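Local coordinates for iron-regulated transcriptional activator AFT2 (Saccharomyces cerevisiae, PDB 4LMG), which activates the yeast iron regulon when iron is scarce, binding the promoter element 5'-CACCC-3' through the WRKY-GCM1 domain contained in this fragment of the protein, at residues Phe48-Val53 against His97-Arg102; Lys27-Gln32 against Phe75-Ala80; Val37-Arg40 against Val46-Lys49; Asp104-Thr107 against Asp111-Lys114. All coordinates share one frame; numbering follows the deposited sequence.

Contacts 1, 2 and 3 all draw on the antiparallel sheet of the WRKY-GCM1 fold, and contact 4 joins two helices beyond it. Contacts 1 and 3 share Phe48 and Lys49 of strand 45-50; contact 2 uses the adjacent strand 76-82, with Phe48 N and Ile77 O 2.7 Å apart. Contact 2 is buried and wholly apolar, and its Phe75 stacks on His97 of contact 1, which is only partly buried and held by metal coordination. Contact 3 is also largely buried, yet it is dominated by backbone hydrogen bonds, and Ile38, Arg40 and Thr47 also bond the DNA. Contact 4, likewise partly buried, mixes aromatic packing with a water bridge, and Asp111 ties it to Arg51 of contact 1.

Contact 1: residues Phe48-Val53 against His97-Arg102; sequences FKCRSV and HSHELR. With ZN (zinc ion), chain I; nucleotides of chain G.
A zinc site of the WRKY-GCM1 domain joins the end of strand 45-50 to the loop that follows strand 87-93, and Cys50, His97 and His99 meet here around a single zinc ion. Bond lengths identify the ligand atoms: Cys50 SG lies 2.3 Å from zinc, His97 ND1 2.1 Å and His99 NE2 2.0 Å. The two histidines therefore bind through different ring nitrogens. Cys73 completes the set of four ligands. Both imidazoles present an edge to the thiolate, with Cys50 SG near each ring plane and 3.3 Å from His97 CE1. The first torsion of His99 (chi1 58°) sets its CG between the backbone N and the carbonyl carbon, and the ring then reaches the metal with NE2. The far nitrogen is held as well: His99 ND1 donates to Glu100 O at 3.2 Å, approaching from above the carbonyl plane, which should help fix the rotation of the ring. Leu101 CD2 lies over one face of the His97 ring, toward its rim.

Just past Cys50 the chain meets the DNA backbone. Ser52 N donates an almost straight bond (170°) to OP1 of DG9 of chain G at 2.8 Å, and Ser52 OG donates to OP1 of DT8 of chain G at 2.7 Å. A Cys2His2 zinc site that pins a loop against a DNA-binding sheet is characteristic of the WRKY-GCM1 fold.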
# COMPACT_ATOMS: atom_id res chain seq x y z
N PHE A 48 -14.93 1.31 1.04
CA PHE A 48 -14.91 0.17 0.13
C PHE A 48 -15.30 0.60 -1.28
O PHE A 48 -16.00 1.60 -1.46
CB PHE A 48 -15.88 -0.91 0.61
CG PHE A 48 -15.60 -1.40 2.00
CD1 PHE A 48 -16.11 -0.73 3.10
CD2 PHE A 48 -14.84 -2.54 2.21
CE1 PHE A 48 -15.87 -1.19 4.38
CE2 PHE A 48 -14.59 -2.99 3.49
CZ PHE A 48 -15.11 -2.32 4.58
N LYS A 49 -14.84 -0.15 -2.26
CA LYS A 49 -15.26 0.05 -3.65
C LYS A 49 -15.18 -1.26 -4.42
O LYS A 49 -14.75 -2.28 -3.89
CB LYS A 49 -14.40 1.12 -4.32
CG LYS A 49 -12.92 0.77 -4.42
CD LYS A 49 -12.15 1.90 -5.07
CE LYS A 49 -10.66 1.60 -5.12
NZ LYS A 49 -9.90 2.79 -5.57
N CYS A 50 -15.60 -1.23 -5.68
CA CYS A 50 -15.53 -2.42 -6.52
C CYS A 50 -14.09 -2.71 -6.90
O CYS A 50 -13.34 -1.80 -7.26
CB CYS A 50 -16.37 -2.24 -7.79
SG CYS A 50 -18.15 -2.35 -7.54
N ARG A 51 -13.70 -3.97 -6.81
CA ARG A 51 -12.39 -4.38 -7.28
C ARG A 51 -12.19 -3.85 -8.70
O ARG A 51 -13.12 -3.87 -9.51
CB ARG A 51 -12.23 -5.89 -7.28
CG ARG A 51 -10.85 -6.35 -7.72
CD ARG A 51 -10.76 -7.86 -7.77
NE ARG A 51 -11.29 -8.46 -6.55
CZ ARG A 51 -10.62 -8.53 -5.41
NH1 ARG A 51 -9.39 -8.03 -5.32
NH2 ARG A 51 -11.18 -9.10 -4.35
N SER A 52 -10.99 -3.37 -8.98
CA SER A 52 -10.67 -2.84 -10.29
C SER A 52 -10.38 -3.99 -11.25
O SER A 52 -9.46 -4.79 -11.03
CB SER A 52 -9.46 -1.90 -10.20
OG SER A 52 -9.26 -1.20 -11.42
N VAL A 53 -11.18 -4.10 -12.31
CA VAL A 53 -10.99 -5.14 -13.31
C VAL A 53 -10.79 -4.53 -14.70
O VAL A 53 -9.70 -4.60 -15.27
CB VAL A 53 -12.18 -6.11 -13.35
CG1 VAL A 53 -12.01 -7.11 -14.49
CG2 VAL A 53 -12.32 -6.83 -12.02
N HIS A 97 -23.16 1.59 -11.13
CA HIS A 97 -21.92 0.94 -11.54
C HIS A 97 -21.60 1.23 -13.00
O HIS A 97 -22.49 1.47 -13.81
CB HIS A 97 -21.99 -0.57 -11.31
CG HIS A 97 -22.07 -0.95 -9.86
ND1 HIS A 97 -20.96 -1.25 -9.10
CD2 HIS A 97 -23.14 -1.09 -9.04
CE1 HIS A 97 -21.34 -1.55 -7.88
NE2 HIS A 97 -22.65 -1.47 -7.81
N SER A 98 -20.31 1.19 -13.34
CA SER A 98 -19.86 1.44 -14.70
C SER A 98 -19.54 0.12 -15.39
O SER A 98 -18.81 0.09 -16.38
CB SER A 98 -18.62 2.32 -14.70
OG SER A 98 -17.53 1.65 -14.10
N HIS A 99 -20.07 -0.97 -14.84
CA HIS A 99 -19.72 -2.30 -15.31
C HIS A 99 -20.81 -3.30 -14.97
O HIS A 99 -21.66 -3.04 -14.12
CB HIS A 99 -18.41 -2.75 -14.66
CG HIS A 99 -18.46 -2.76 -13.16
ND1 HIS A 99 -18.77 -3.88 -12.43
CD2 HIS A 99 -18.25 -1.77 -12.26
CE1 HIS A 99 -18.75 -3.59 -11.14
NE2 HIS A 99 -18.43 -2.31 -11.01
N GLU A 100 -20.78 -4.45 -15.63
CA GLU A 100 -21.76 -5.50 -15.38
C GLU A 100 -21.44 -6.22 -14.08
O GLU A 100 -20.28 -6.36 -13.70
CB GLU A 100 -21.79 -6.49 -16.55
CG GLU A 100 -22.13 -5.84 -17.88
CD GLU A 100 -22.12 -6.84 -19.03
OE1 GLU A 100 -22.05 -8.05 -18.77
OE2 GLU A 100 -22.19 -6.40 -20.20
N LEU A 101 -22.48 -6.68 -13.40
CA LEU A 101 -22.32 -7.40 -12.15
C LEU A 101 -22.49 -8.89 -12.39
O LEU A 101 -23.61 -9.38 -12.56
CB LEU A 101 -23.33 -6.91 -11.11
CG LEU A 101 -23.39 -5.39 -10.89
CD1 LEU A 101 -24.32 -5.05 -9.74
CD2 LEU A 101 -22.00 -4.83 -10.63
N ARG A 102 -21.38 -9.61 -12.40
CA ARG A 102 -21.40 -11.04 -12.68
C ARG A 102 -20.84 -11.85 -11.51
O ARG A 102 -19.67 -11.71 -11.16
CB ARG A 102 -20.63 -11.36 -13.96
CG ARG A 102 -21.20 -10.69 -15.20
CD ARG A 102 -20.43 -11.10 -16.45
NE ARG A 102 -20.45 -12.54 -16.65
CZ ARG A 102 -19.79 -13.17 -17.62
NH1 ARG A 102 -19.07 -12.47 -18.49
NH2 ARG A 102 -19.86 -14.49 -17.73
ZN ZN I . -18.91 -1.22 -9.37
P DG G 9 -7.97 -2.60 -6.27
OP1 DG G 9 -8.79 -3.41 -7.20
OP2 DG G 9 -8.34 -1.19 -6.03
O5' DG G 9 -7.89 -3.36 -4.87
C5' DG G 9 -7.34 -4.67 -4.86
C4' DG G 9 -6.61 -4.95 -3.55
O4' DG G 9 -5.30 -4.32 -3.56
C3' DG G 9 -7.30 -4.43 -2.30
O3' DG G 9 -6.97 -5.31 -1.24
C2' DG G 9 -6.66 -3.05 -2.13
C1' DG G 9 -5.22 -3.32 -2.57
N9 DG G 9 -4.51 -2.19 -3.17
C8 DG G 9 -4.97 -1.33 -4.14
N7 DG G 9 -4.10 -0.43 -4.49
C5 DG G 9 -2.99 -0.71 -3.72
C6 DG G 9 -1.73 -0.06 -3.66
O6 DG G 9 -1.33 0.92 -4.32
N1 DG G 9 -0.88 -0.66 -2.74
C2 DG G 9 -1.21 -1.75 -1.96
N2 DG G 9 -0.26 -2.19 -1.12
N3 DG G 9 -2.39 -2.36 -2.00
C4 DG G 9 -3.22 -1.79 -2.90
P DT G 8 -5.96 -1.35 -12.31
OP1 DT G 8 -7.11 -2.13 -12.84
OP2 DT G 8 -5.93 0.12 -12.49
O5' DT G 8 -5.79 -1.64 -10.75
C5' DT G 8 -5.65 -2.98 -10.31
C4' DT G 8 -5.32 -3.00 -8.83
O4' DT G 8 -3.91 -2.71 -8.62
C3' DT G 8 -6.08 -1.99 -7.98
O3' DT G 8 -6.45 -2.64 -6.79
C2' DT G 8 -5.03 -0.92 -7.71
C1' DT G 8 -3.82 -1.81 -7.54
N1 DT G 8 -2.48 -1.14 -7.59
C2 DT G 8 -1.48 -1.65 -6.80
O2 DT G 8 -1.63 -2.60 -6.07
N3 DT G 8 -0.27 -1.00 -6.91
C4 DT G 8 0.01 0.09 -7.71
O4 DT G 8 1.12 0.61 -7.73
C5 DT G 8 -1.08 0.57 -8.51
C7 DT G 8 -0.88 1.74 -9.42
C6 DT G 8 -2.26 -0.06 -8.42

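Contact 2: residues Lys27-Gln32 against Phe75-Ala80; sequences KIFYPQ and FRIRAA. With nucleotides of chain H.
Phe29 and Phe75 meet as an offset edge-to-face pair, the edge of Phe75 directed at the face of Phe29. The evidence is the angle of 63° between the ring planes and a centroid separation of 5.8 Å. The pair touches at one corner, where Phe75 CZ comes within 3.8 Å of Phe29 CE1. Ile77 reaches the same aromatic ring from the opposite direction to Phe29 itself, end against face: its CD1 lies 3.9 Å from the Phe29 centroid and only 26° off the ring normal, a CH-pi contact displaced toward the rim. The nearest atoms of this second pair are Ile77 CD1 and Phe29 CE2, 3.5 Å apart. An extended isoleucine chain delivers that methyl, since chi2 of -177° carries CD1 straight out from the strand. Phe29 thus receives an aromatic edge from Phe75, just before strand 76-82, and an aliphatic methyl from Ile77 on it, and the groups that meet across the contact are all apolar side chains.

Arg76, between these two in sequence, turns to the DNA. One face of its guanidinium lies over the base of DA1 of chain H, and Arg76 NH1 donates to Phe75 O at 2.8 Å with the acceptor in the guanidinium plane, which helps to hold that group in its orientation.

Within the fold, the contact presses the end of helix 21-29 against strand 76-82, which runs between strands 45-50 and 87-93. Val92 of strand 87-93 touches both phenylalanines, Ile77 packs against Phe48 of strand 45-50, and His97 stacks on Phe75 from the zinc site.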
# COMPACT_ATOMS: atom_id res chain seq x y z
N LYS A 27 -20.52 -10.91 2.46
CA LYS A 27 -21.68 -11.79 2.57
C LYS A 27 -22.89 -11.16 1.91
O LYS A 27 -23.73 -11.87 1.34
CB LYS A 27 -21.99 -12.09 4.04
CG LYS A 27 -20.99 -13.02 4.71
CD LYS A 27 -21.36 -13.26 6.17
CE LYS A 27 -22.77 -13.80 6.29
NZ LYS A 27 -23.15 -14.02 7.71
N ILE A 28 -22.98 -9.84 1.96
CA ILE A 28 -24.14 -9.13 1.44
C ILE A 28 -24.01 -8.80 -0.04
O ILE A 28 -24.98 -8.93 -0.80
CB ILE A 28 -24.38 -7.81 2.21
CG1 ILE A 28 -24.64 -8.09 3.69
CG2 ILE A 28 -25.55 -7.05 1.60
CD1 ILE A 28 -24.85 -6.84 4.51
N PHE A 29 -22.83 -8.39 -0.47
CA PHE A 29 -22.67 -7.88 -1.83
C PHE A 29 -22.20 -8.91 -2.86
O PHE A 29 -22.50 -8.77 -4.05
CB PHE A 29 -21.80 -6.63 -1.84
CG PHE A 29 -22.53 -5.41 -1.36
CD1 PHE A 29 -23.28 -4.64 -2.24
CD2 PHE A 29 -22.51 -5.06 -0.02
CE1 PHE A 29 -23.97 -3.53 -1.80
CE2 PHE A 29 -23.20 -3.95 0.43
CZ PHE A 29 -23.93 -3.18 -0.46
N TYR A 30 -21.49 -9.93 -2.42
CA TYR A 30 -21.08 -11.01 -3.32
C TYR A 30 -22.27 -11.59 -4.09
O TYR A 30 -22.21 -11.75 -5.30
CB TYR A 30 -20.34 -12.11 -2.56
CG TYR A 30 -18.83 -12.02 -2.65
CD1 TYR A 30 -18.22 -11.39 -3.73
CD2 TYR A 30 -18.03 -12.57 -1.67
CE1 TYR A 30 -16.84 -11.31 -3.81
CE2 TYR A 30 -16.65 -12.50 -1.74
CZ TYR A 30 -16.06 -11.87 -2.82
OH TYR A 30 -14.69 -11.80 -2.89
N PRO A 31 -23.37 -11.90 -3.38
CA PRO A 31 -24.54 -12.44 -4.09
C PRO A 31 -25.08 -11.47 -5.14
O PRO A 31 -25.81 -11.89 -6.03
CB PRO A 31 -25.57 -12.64 -2.97
CG PRO A 31 -24.75 -12.82 -1.74
CD PRO A 31 -23.58 -11.89 -1.92
N GLN A 32 -24.73 -10.19 -5.03
CA GLN A 32 -25.21 -9.18 -5.97
C GLN A 32 -24.25 -8.97 -7.14
O GLN A 32 -24.41 -8.04 -7.93
CB GLN A 32 -25.44 -7.86 -5.24
CG GLN A 32 -26.36 -7.95 -4.04
CD GLN A 32 -27.81 -8.13 -4.43
OE1 GLN A 32 -28.36 -7.34 -5.19
NE2 GLN A 32 -28.44 -9.18 -3.90
N PHE A 75 -19.22 3.52 -7.52
CA PHE A 75 -19.80 2.86 -6.35
C PHE A 75 -18.88 2.95 -5.14
O PHE A 75 -17.68 2.68 -5.24
CB PHE A 75 -20.10 1.39 -6.68
CG PHE A 75 -20.71 0.62 -5.54
CD1 PHE A 75 -19.93 -0.17 -4.71
CD2 PHE A 75 -22.08 0.68 -5.31
CE1 PHE A 75 -20.50 -0.89 -3.67
CE2 PHE A 75 -22.66 -0.03 -4.27
CZ PHE A 75 -21.87 -0.82 -3.45
N ARG A 76 -19.44 3.33 -4.00
CA ARG A 76 -18.66 3.46 -2.77
C ARG A 76 -19.45 3.04 -1.53
O ARG A 76 -20.63 3.35 -1.40
CB ARG A 76 -18.17 4.90 -2.58
CG ARG A 76 -17.06 5.32 -3.52
CD ARG A 76 -15.84 4.41 -3.39
NE ARG A 76 -14.71 4.91 -4.16
CZ ARG A 76 -14.59 4.79 -5.48
NH1 ARG A 76 -15.55 4.20 -6.19
NH2 ARG A 76 -13.52 5.27 -6.10
N ILE A 77 -18.79 2.32 -0.63
CA ILE A 77 -19.36 2.03 0.67
C ILE A 77 -18.46 2.63 1.75
O ILE A 77 -17.24 2.44 1.72
CB ILE A 77 -19.50 0.52 0.91
CG1 ILE A 77 -20.38 -0.11 -0.17
CG2 ILE A 77 -20.08 0.25 2.29
CD1 ILE A 77 -20.63 -1.59 0.05
N ARG A 78 -19.06 3.35 2.68
CA ARG A 78 -18.29 4.00 3.74
C ARG A 78 -18.80 3.59 5.11
O ARG A 78 -19.95 3.85 5.46
CB ARG A 78 -18.33 5.52 3.58
CG ARG A 78 -17.40 6.27 4.51
CD ARG A 78 -17.18 7.69 4.01
NE ARG A 78 -16.37 8.49 4.93
CZ ARG A 78 -16.88 9.30 5.85
NH1 ARG A 78 -18.19 9.44 5.96
NH2 ARG A 78 -16.07 9.99 6.64
N ALA A 79 -17.95 2.93 5.88
CA ALA A 79 -18.27 2.58 7.26
C ALA A 79 -17.50 3.51 8.18
O ALA A 79 -16.28 3.61 8.09
CB ALA A 79 -17.92 1.13 7.54
N ALA A 80 -18.22 4.18 9.08
CA ALA A 80 -17.60 5.15 9.97
C ALA A 80 -18.01 4.94 11.42
O ALA A 80 -19.17 4.70 11.72
CB ALA A 80 -17.95 6.57 9.53
O5' DA H 1 -16.87 10.18 1.67
C5' DA H 1 -16.73 9.49 0.43
C4' DA H 1 -15.42 8.72 0.38
O4' DA H 1 -15.37 7.91 -0.82
C3' DA H 1 -14.17 9.59 0.30
O3' DA H 1 -13.04 8.85 0.76
C2' DA H 1 -14.07 9.87 -1.20
C1' DA H 1 -14.60 8.57 -1.81
N9 DA H 1 -15.45 8.78 -2.98
C8 DA H 1 -16.78 9.11 -2.98
N7 DA H 1 -17.29 9.24 -4.18
C5 DA H 1 -16.22 8.97 -5.02
C6 DA H 1 -16.11 8.93 -6.43
N6 DA H 1 -17.13 9.19 -7.26
N1 DA H 1 -14.90 8.63 -6.95
C2 DA H 1 -13.89 8.38 -6.12
N3 DA H 1 -13.87 8.38 -4.79
C4 DA H 1 -15.08 8.68 -4.30

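Contact 3: residues Val37-Arg40 against Val46-Lys49; sequences VIER and VTFK. With nucleotides of chain H; nucleotides of chain G.
Glu39 and Lys49 are brought together by two different first torsions. In Glu39, CG is anti to the backbone N (chi1 174°) and the chain runs on extended; in Lys49, CG sits between N and the carbonyl carbon (chi1 62°), and the straight chain beyond it crosses the glutamate at about a right angle. Their charged ends form a long salt bridge, Glu39 OE2 to Lys49 NZ at 3.6 Å. Glu39 lies alongside Thr47, pointing the same way.

Backbone pairing fixes this placement. Val37 and Lys49 form an antiparallel hydrogen-bonded pair, with Val37 N to Lys49 O at 2.7 Å. Ile38 faces Phe48 in a non-hydrogen-bonded pair, their side chains side by side with Ile38 CG1 3.9 Å from Phe48 CE2. At the next step Glu39 and Arg40 both face Thr47, a classic beta bulge in the hairpin of strands 36-42 and 45-50. Thr47 O accepts from Glu39 N at 2.8 Å and more weakly from Arg40 N, while Thr47 N returns a bond to Arg40 O.

From the bulge itself, the bent Arg40 side chain reads a guanine. Arg40 NE and NH2 both donate to N7 of DG3 of chain H, NH2 at 3.0 Å, with N7 in the guanidinium plane; O6 of that base receives a weak bond from NE. Thr47 OG1 donates to OP1 of DA2 of chain H at 2.9 Å, an oxygen which also accepts a weak hydrogen bond from Arg40 NH1. On the other DNA strand, Ile38 N donates to OP2 of DC10 of chain G at 2.8 Å, nearly straight at 175°.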
# COMPACT_ATOMS: atom_id res chain seq x y z
N VAL A 37 -13.57 -4.19 -2.46
CA VAL A 37 -12.21 -4.08 -1.95
C VAL A 37 -12.10 -2.85 -1.05
O VAL A 37 -12.95 -1.96 -1.10
CB VAL A 37 -11.16 -4.00 -3.07
CG1 VAL A 37 -11.11 -5.31 -3.84
CG2 VAL A 37 -11.46 -2.84 -4.00
N ILE A 38 -11.06 -2.80 -0.23
CA ILE A 38 -10.81 -1.64 0.62
C ILE A 38 -10.02 -0.58 -0.13
O ILE A 38 -8.90 -0.83 -0.58
CB ILE A 38 -10.05 -2.02 1.90
CG1 ILE A 38 -10.79 -3.12 2.67
CG2 ILE A 38 -9.85 -0.79 2.78
CD1 ILE A 38 -9.98 -3.71 3.80
N GLU A 39 -10.61 0.60 -0.26
CA GLU A 39 -9.92 1.73 -0.86
C GLU A 39 -8.99 2.33 0.18
O GLU A 39 -7.87 2.74 -0.13
CB GLU A 39 -10.92 2.78 -1.32
CG GLU A 39 -10.29 4.06 -1.83
CD GLU A 39 -11.30 5.03 -2.40
OE1 GLU A 39 -12.31 5.31 -1.71
OE2 GLU A 39 -11.11 5.50 -3.53
N ARG A 40 -9.46 2.37 1.42
CA ARG A 40 -8.75 3.04 2.50
C ARG A 40 -9.34 2.64 3.84
O ARG A 40 -10.54 2.40 3.95
CB ARG A 40 -8.87 4.55 2.32
CG ARG A 40 -8.31 5.39 3.45
CD ARG A 40 -8.55 6.86 3.18
NE ARG A 40 -8.06 7.26 1.86
CZ ARG A 40 -8.81 7.30 0.77
NH1 ARG A 40 -10.09 6.97 0.82
NH2 ARG A 40 -8.27 7.67 -0.39
N VAL A 46 -13.63 2.90 7.29
CA VAL A 46 -13.23 2.06 6.18
C VAL A 46 -14.04 2.41 4.94
O VAL A 46 -15.27 2.48 4.99
CB VAL A 46 -13.42 0.57 6.48
CG1 VAL A 46 -12.79 -0.28 5.39
CG2 VAL A 46 -12.83 0.23 7.84
N THR A 47 -13.35 2.64 3.83
CA THR A 47 -14.01 2.94 2.57
C THR A 47 -13.82 1.78 1.60
O THR A 47 -12.71 1.31 1.38
CB THR A 47 -13.46 4.22 1.93
OG1 THR A 47 -13.71 5.33 2.80
CG2 THR A 47 -14.13 4.48 0.59
N PHE A 48 -14.93 1.31 1.04
CA PHE A 48 -14.91 0.17 0.13
C PHE A 48 -15.30 0.60 -1.28
O PHE A 48 -16.00 1.60 -1.46
CB PHE A 48 -15.88 -0.91 0.61
CG PHE A 48 -15.60 -1.40 2.00
CD1 PHE A 48 -16.11 -0.73 3.10
CD2 PHE A 48 -14.84 -2.54 2.21
CE1 PHE A 48 -15.87 -1.19 4.38
CE2 PHE A 48 -14.59 -2.99 3.49
CZ PHE A 48 -15.11 -2.32 4.58
N LYS A 49 -14.84 -0.15 -2.26
CA LYS A 49 -15.26 0.05 -3.65
C LYS A 49 -15.18 -1.26 -4.42
O LYS A 49 -14.75 -2.28 -3.89
CB LYS A 49 -14.40 1.12 -4.32
CG LYS A 49 -12.92 0.77 -4.42
CD LYS A 49 -12.15 1.90 -5.07
CE LYS A 49 -10.66 1.60 -5.12
NZ LYS A 49 -9.90 2.79 -5.57
P DA H 2 -12.44 9.11 2.23
OP1 DA H 2 -12.10 7.80 2.82
OP2 DA H 2 -13.38 10.00 2.95
O5' DA H 2 -11.07 9.90 1.94
C5' DA H 2 -10.98 10.84 0.87
C4' DA H 2 -9.84 11.84 1.02
O4' DA H 2 -9.47 12.00 2.42
C3' DA H 2 -8.55 11.52 0.28
O3' DA H 2 -8.00 12.73 -0.23
C2' DA H 2 -7.65 10.92 1.35
C1' DA H 2 -8.14 11.59 2.63
N9 DA H 2 -8.16 10.66 3.76
C8 DA H 2 -9.26 10.11 4.35
N7 DA H 2 -8.97 9.31 5.35
C5 DA H 2 -7.59 9.33 5.40
C6 DA H 2 -6.67 8.68 6.24
N6 DA H 2 -7.03 7.85 7.22
N1 DA H 2 -5.36 8.92 6.03
C2 DA H 2 -5.00 9.75 5.04
N3 DA H 2 -5.78 10.42 4.19
C4 DA H 2 -7.07 10.16 4.43
P DC G 10 -7.87 -5.36 0.08
OP1 DC G 10 -7.67 -6.68 0.72
OP2 DC G 10 -9.24 -4.93 -0.28
O5' DC G 10 -7.23 -4.23 1.01
C5' DC G 10 -5.98 -4.46 1.65
C4' DC G 10 -5.40 -3.17 2.23
O4' DC G 10 -4.79 -2.38 1.17
C3' DC G 10 -6.40 -2.24 2.93
O3' DC G 10 -5.92 -1.88 4.21
C2' DC G 10 -6.40 -1.00 2.04
C1' DC G 10 -4.95 -1.04 1.57
N1 DC G 10 -4.63 -0.11 0.45
C2 DC G 10 -3.34 0.44 0.38
O2 DC G 10 -2.51 0.14 1.25
N3 DC G 10 -3.05 1.29 -0.63
C4 DC G 10 -3.96 1.59 -1.54
N4 DC G 10 -3.60 2.44 -2.52
C5 DC G 10 -5.28 1.04 -1.49
C6 DC G 10 -5.56 0.21 -0.49
P DG H 3 -7.45 12.79 -1.74
OP1 DG H 3 -7.61 14.18 -2.22
OP2 DG H 3 -8.05 11.67 -2.49
O5' DG H 3 -5.88 12.50 -1.57
C5' DG H 3 -5.07 13.49 -0.96
C4' DG H 3 -3.64 13.03 -0.72
O4' DG H 3 -3.59 11.98 0.28
C3' DG H 3 -2.88 12.48 -1.92
O3' DG H 3 -1.54 12.88 -1.75
C2' DG H 3 -3.06 10.97 -1.78
C1' DG H 3 -3.00 10.81 -0.26
N9 DG H 3 -3.78 9.70 0.29
C8 DG H 3 -5.02 9.27 -0.11
N7 DG H 3 -5.46 8.27 0.60
C5 DG H 3 -4.45 8.02 1.52
C6 DG H 3 -4.37 7.06 2.55
O6 DG H 3 -5.20 6.19 2.87
N1 DG H 3 -3.17 7.16 3.25
C2 DG H 3 -2.18 8.08 3.00
N2 DG H 3 -1.09 8.02 3.78
N3 DG H 3 -2.25 8.99 2.04
C4 DG H 3 -3.41 8.90 1.34

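Contact 4: residues Asp104-Thr107 against Asp111-Lys114; sequences DLIT and DYKK
Tyr112 lays its ring against the end of helix 103-106, overlapping Thr107 along one side and Ile106 on another part of the ring. The two residues make different contacts. Thr107 runs alongside the tyrosine in the same direction, with its CG2 over one face and its CA 3.5 Å from Tyr112 CD2. Ile106 crosses the tyrosine at about a right angle, and its CG2 methyl lies 4.0 Å from Tyr112 CD1. Ile106 O also comes within 3.3 Å of Tyr112 CB. With CG anti to the backbone N (chi1 179°), the aromatic group extends from its helix far enough to meet both residues.

Polar links hold the edges. Thr107 OG1 donates to Asp104 O at 2.8 Å, a bond back into the preceding helical turn which probably helps to hold the threonine rotamer that puts CG2 over the ring. Lys113 bends at its last torsion (chi4 -62°) and connects to Thr107 O through a water, which donates to that carbonyl at 3.0 Å and accepts from Lys113 NZ at 2.8 Å.

The two segments flank the short connection between helix 103-106 and helix 110-121, where Thr109 OG1 bonds both Ile106 O and Tyr112 N. Tyr112 OH bonds Glu135 of helix 125-139, and Tyr30 packs edge-to-face with Tyr112 and also touches Ile106, so the two helices pack against the turn that follows helix 21-29 and against helix 125-139.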
# COMPACT_ATOMS: atom_id res chain seq x y z
N ASP A 104 -20.72 -15.21 -11.47
CA ASP A 104 -19.97 -16.34 -12.02
C ASP A 104 -18.47 -16.04 -12.12
O ASP A 104 -17.64 -16.88 -11.79
CB ASP A 104 -20.54 -16.77 -13.37
CG ASP A 104 -20.80 -15.60 -14.30
OD1 ASP A 104 -21.79 -15.66 -15.06
OD2 ASP A 104 -20.03 -14.62 -14.27
N LEU A 105 -18.14 -14.83 -12.58
CA LEU A 105 -16.75 -14.43 -12.72
C LEU A 105 -16.11 -14.27 -11.34
O LEU A 105 -14.93 -14.58 -11.15
CB LEU A 105 -16.64 -13.12 -13.50
CG LEU A 105 -17.24 -13.14 -14.91
CD1 LEU A 105 -17.16 -11.76 -15.54
CD2 LEU A 105 -16.56 -14.18 -15.78
N ILE A 106 -16.89 -13.77 -10.39
CA ILE A 106 -16.43 -13.58 -9.03
C ILE A 106 -15.96 -14.88 -8.38
O ILE A 106 -14.95 -14.90 -7.67
CB ILE A 106 -17.53 -12.93 -8.15
CG1 ILE A 106 -17.65 -11.44 -8.48
CG2 ILE A 106 -17.22 -13.12 -6.68
CD1 ILE A 106 -18.62 -10.70 -7.58
N THR A 107 -16.70 -15.96 -8.63
CA THR A 107 -16.40 -17.24 -7.99
C THR A 107 -15.05 -17.82 -8.39
O THR A 107 -14.56 -18.76 -7.78
CB THR A 107 -17.48 -18.29 -8.31
OG1 THR A 107 -17.38 -18.68 -9.69
CG2 THR A 107 -18.87 -17.74 -8.03
N ASP A 111 -9.95 -14.03 -3.94
CA ASP A 111 -10.57 -13.44 -2.76
C ASP A 111 -11.89 -14.11 -2.41
O ASP A 111 -12.22 -14.26 -1.23
CB ASP A 111 -10.73 -11.93 -2.92
CG ASP A 111 -9.49 -11.16 -2.48
OD1 ASP A 111 -8.94 -11.49 -1.41
OD2 ASP A 111 -9.06 -10.24 -3.21
N TYR A 112 -12.65 -14.51 -3.42
CA TYR A 112 -13.89 -15.24 -3.16
C TYR A 112 -13.57 -16.58 -2.52
O TYR A 112 -14.20 -16.98 -1.53
CB TYR A 112 -14.70 -15.45 -4.44
CG TYR A 112 -15.97 -16.24 -4.19
CD1 TYR A 112 -17.07 -15.64 -3.60
CD2 TYR A 112 -16.06 -17.58 -4.54
CE1 TYR A 112 -18.23 -16.35 -3.37
CE2 TYR A 112 -17.22 -18.30 -4.31
CZ TYR A 112 -18.30 -17.68 -3.72
OH TYR A 112 -19.46 -18.38 -3.49
N LYS A 113 -12.60 -17.29 -3.08
CA LYS A 113 -12.19 -18.58 -2.54
C LYS A 113 -11.71 -18.43 -1.11
O LYS A 113 -12.04 -19.25 -0.25
CB LYS A 113 -11.12 -19.21 -3.42
CG LYS A 113 -11.60 -19.53 -4.83
CD LYS A 113 -10.48 -20.09 -5.70
CE LYS A 113 -10.97 -20.37 -7.11
NZ LYS A 113 -12.05 -21.39 -7.12
N LYS A 114 -10.93 -17.38 -0.85
CA LYS A 114 -10.48 -17.09 0.50
C LYS A 114 -11.67 -16.71 1.38
O LYS A 114 -11.72 -17.07 2.56
CB LYS A 114 -9.44 -15.98 0.50
CG LYS A 114 -8.08 -16.40 -0.04
CD LYS A 114 -7.07 -15.27 0.02
CE LYS A 114 -5.68 -15.75 -0.37
NZ LYS A 114 -4.69 -14.65 -0.38
O HOH W 1 -14.63 -21.13 -6.00